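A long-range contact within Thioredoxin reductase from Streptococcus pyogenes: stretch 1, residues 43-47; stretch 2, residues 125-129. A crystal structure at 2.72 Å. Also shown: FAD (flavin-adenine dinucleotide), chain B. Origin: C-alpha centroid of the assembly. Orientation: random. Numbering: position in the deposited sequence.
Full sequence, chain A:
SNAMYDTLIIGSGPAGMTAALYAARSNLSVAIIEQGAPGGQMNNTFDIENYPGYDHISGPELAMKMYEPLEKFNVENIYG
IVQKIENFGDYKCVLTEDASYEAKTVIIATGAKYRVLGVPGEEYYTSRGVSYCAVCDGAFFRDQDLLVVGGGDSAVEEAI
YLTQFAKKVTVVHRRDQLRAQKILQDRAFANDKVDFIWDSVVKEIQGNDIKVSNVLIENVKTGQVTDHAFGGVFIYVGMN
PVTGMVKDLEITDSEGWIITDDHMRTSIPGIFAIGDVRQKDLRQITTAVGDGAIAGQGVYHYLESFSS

Stretch 1 43-47: NNTFD
Stretch 2 (125-129) YTSRG

Two irregular segments of one chain, at least 81 residues apart in sequence wherever they touch, meet here without forming a sheet or a helix pair; end to end they run in roughly the same sense. The CA register falls at Thr 45 and Ser 127, whose CA atoms lie 5.6 Å apart, and the contact buries a modest 232 Å² in total. The second stretch presents a type II beta turn from Tyr 125 (phi/psi -93/20; chi1 m, chi2 -84°) to Arg 128, closed by a backbone hydrogen bond of 2.9 Å from Arg 128 N to Tyr 125 O. Thr 126 (-62/130; chi1 m, -78°) and Ser 127 (60/23) occupy its corners, so Ser 127 takes a left-handed conformation. Gly 129 (137/-30) follows; at these angles a CB would be jammed against Arg 128 O, which calls for glycine.

Asn 43 (-66/-4; chi1 m, -67°) leads into the contact but does not join it. At Asn 44 (-106/4; chi1 m, -59°) the CA-to-CB bond points sideways, and the backbone carbonyl makes the approach: Asn 44 O is 3.3 Å from Ser 127 OG. The serine hydroxyl is already committed as a donor, from Ser 127 OG to Thr 126 O at 2.9 Å, with chi1 at 97°, between the standard wells.

Thr 45 (-106/128; chi1 m, -53°) turns its CA-to-CB bond away from the turn. Its side chain serves the cofactor instead, placing Thr 45 OG1 3.2 Å from C5X of the FAD; a small, branched polar residue fits compactly in this buried position.

The CA-to-CB bond of Phe 46 (-64/-66; chi1 t, -154°; chi2 25°) points toward the second stretch, and the residue has the largest area covered in the contact. Phe 46 N gives a weak hydrogen bond to Ser 127 OG, at 3.2 Å with a bent N-H...O angle of 120°. Thus the short serine side chain, its CA-to-CB bond toward stretch 1, lets one hydroxyl both donate within its turn and accept across the interface. Phe 46 CB also packs closely, 3.2 Å from Ser 127 O and 3.5 Å from Ser 127 OG. Farther out, the ring meets Arg 128 (-135/26; chi1 m, chi2 t, chi3 t, chi4 -89°), whose CA-to-CB bond is sideways but whose extended side chain brings its end nearer. Phe 46 CE1 lies over one face of the guanidinium, 4.0 Å from Arg 128 NH2. Arg 128 CZ sits 4.7 Å from the centroid of the Phe 46 ring, 26° off its normal: an off-centre cation-pi interaction.

Asp 47 (-131/145; chi1 t, -169°) carries the chain onward, its CA-to-CB bond sideways and its carboxylate leading off from the contact.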

# COMPACT_ATOMS: atom_id res chain seq x y z
N ASN A 43 -2.38 0.98 18.23
CA ASN A 43 -1.96 1.18 19.61
C ASN A 43 -2.35 -0.02 20.48
O ASN A 43 -2.01 -0.06 21.66
CB ASN A 43 -2.57 2.47 20.16
CG ASN A 43 -2.02 3.71 19.49
OD1 ASN A 43 -2.77 4.53 18.97
ND2 ASN A 43 -0.70 3.86 19.52
N ASN A 44 -3.05 -0.98 19.89
CA ASN A 44 -3.47 -2.19 20.59
C ASN A 44 -2.67 -3.42 20.18
O ASN A 44 -2.97 -4.52 20.65
CB ASN A 44 -4.97 -2.44 20.36
CG ASN A 44 -5.83 -1.30 20.84
OD1 ASN A 44 -5.34 -0.20 21.13
ND2 ASN A 44 -7.13 -1.54 20.95
N THR A 45 -1.66 -3.26 19.33
CA THR A 45 -0.91 -4.39 18.79
C THR A 45 0.47 -4.45 19.44
O THR A 45 1.20 -3.46 19.46
CB THR A 45 -0.77 -4.29 17.27
OG1 THR A 45 -2.06 -4.13 16.68
CG2 THR A 45 -0.11 -5.54 16.71
N PHE A 46 0.81 -5.63 19.97
CA PHE A 46 2.08 -5.85 20.65
C PHE A 46 3.25 -5.70 19.68
O PHE A 46 4.06 -4.78 19.82
CB PHE A 46 2.10 -7.24 21.29
CG PHE A 46 3.02 -7.36 22.48
CD1 PHE A 46 3.35 -6.24 23.23
CD2 PHE A 46 3.54 -8.59 22.84
CE1 PHE A 46 4.19 -6.35 24.32
CE2 PHE A 46 4.38 -8.70 23.93
CZ PHE A 46 4.70 -7.58 24.68
N ASP A 47 3.34 -6.59 18.70
CA ASP A 47 4.44 -6.62 17.75
C ASP A 47 3.89 -6.72 16.33
O ASP A 47 2.86 -7.37 16.09
CB ASP A 47 5.38 -7.80 18.04
CG ASP A 47 6.68 -7.72 17.26
OD1 ASP A 47 7.02 -6.62 16.78
OD2 ASP A 47 7.37 -8.75 17.13
N TYR A 125 -5.52 -9.91 27.88
CA TYR A 125 -4.50 -10.58 27.09
C TYR A 125 -4.62 -10.30 25.60
O TYR A 125 -4.07 -11.06 24.79
CB TYR A 125 -4.53 -12.08 27.36
CG TYR A 125 -4.18 -12.45 28.78
CD1 TYR A 125 -2.86 -12.58 29.18
CD2 TYR A 125 -5.17 -12.64 29.74
CE1 TYR A 125 -2.53 -12.90 30.48
CE2 TYR A 125 -4.85 -12.97 31.04
CZ TYR A 125 -3.53 -13.09 31.41
OH TYR A 125 -3.21 -13.42 32.71
N THR A 126 -5.31 -9.23 25.21
CA THR A 126 -5.42 -8.87 23.80
C THR A 126 -4.04 -8.57 23.23
O THR A 126 -3.26 -7.81 23.81
CB THR A 126 -6.35 -7.67 23.64
OG1 THR A 126 -7.71 -8.09 23.75
CG2 THR A 126 -6.14 -7.01 22.28
N SER A 127 -3.74 -9.19 22.08
CA SER A 127 -2.44 -9.12 21.42
C SER A 127 -1.32 -9.67 22.31
O SER A 127 -0.15 -9.32 22.12
CB SER A 127 -2.11 -7.70 20.96
OG SER A 127 -1.29 -7.03 21.90
N ARG A 128 -1.66 -10.52 23.27
CA ARG A 128 -0.69 -11.24 24.09
C ARG A 128 -1.09 -12.70 24.23
O ARG A 128 -0.74 -13.36 25.21
CB ARG A 128 -0.54 -10.60 25.47
CG ARG A 128 -0.16 -9.14 25.46
CD ARG A 128 -0.48 -8.49 26.79
NE ARG A 128 0.26 -7.25 27.00
CZ ARG A 128 1.46 -7.18 27.56
NH1 ARG A 128 2.07 -8.29 27.95
NH2 ARG A 128 2.07 -6.01 27.71
N GLY A 129 -1.82 -13.21 23.25
CA GLY A 129 -2.42 -14.53 23.33
C GLY A 129 -3.84 -14.48 22.81
O GLY A 129 -4.36 -15.47 22.28
PA FAD B . -7.78 2.61 11.96
O1A FAD B . -6.33 2.70 12.28
O2A FAD B . -8.58 1.57 12.74
O5B FAD B . -8.48 3.99 12.15
C5B FAD B . -9.19 4.29 13.37
C4B FAD B . -8.99 5.74 13.72
O4B FAD B . -10.20 6.47 13.41
C3B FAD B . -8.67 6.01 15.19
O3B FAD B . -7.58 6.92 15.33
C2B FAD B . -9.99 6.59 15.73
O2B FAD B . -9.74 7.49 16.81
C1B FAD B . -10.50 7.32 14.49
N9A FAD B . -11.93 7.61 14.49
C8A FAD B . -12.97 6.73 14.35
N7A FAD B . -14.16 7.28 14.39
C5A FAD B . -13.88 8.63 14.57
C6A FAD B . -14.71 9.76 14.69
N6A FAD B . -16.05 9.71 14.64
N1A FAD B . -14.11 10.96 14.86
C2A FAD B . -12.78 11.02 14.91
N3A FAD B . -11.90 10.02 14.80
C4A FAD B . -12.52 8.85 14.63
N1 FAD B . -1.95 -4.61 11.28
C2 FAD B . -0.89 -5.19 10.65
O2 FAD B . -0.42 -4.73 9.60
N3 FAD B . -0.30 -6.33 11.19
C4 FAD B . -0.69 -6.97 12.35
O4 FAD B . -0.10 -7.97 12.74
C4X FAD B . -1.83 -6.34 13.01
N5 FAD B . -2.26 -6.89 14.11
C5X FAD B . -3.35 -6.30 14.75
C6 FAD B . -3.82 -6.87 15.93
C7 FAD B . -4.90 -6.31 16.60
C7M FAD B . -5.39 -6.96 17.87
C8 FAD B . -5.52 -5.16 16.09
C8M FAD B . -6.70 -4.54 16.80
C9 FAD B . -5.05 -4.59 14.91
C9A FAD B . -3.97 -5.15 14.24
N10 FAD B . -3.47 -4.60 13.03
C10 FAD B . -2.39 -5.17 12.40
C1' FAD B . -4.06 -3.37 12.47
C2' FAD B . -5.01 -3.61 11.30
O2' FAD B . -4.29 -3.70 10.07
C3' FAD B . -6.00 -2.45 11.21
O3' FAD B . -7.08 -2.86 10.38
C4' FAD B . -5.44 -1.13 10.67
O4' FAD B . -4.64 -0.50 11.67
C5' FAD B . -6.53 -0.18 10.22
O5' FAD B . -5.94 1.05 9.74
P FAD B . -6.84 2.27 9.30
O1P FAD B . -7.53 1.93 7.97
O2P FAD B . -6.10 3.55 9.27
O3P FAD B . -7.98 2.31 10.41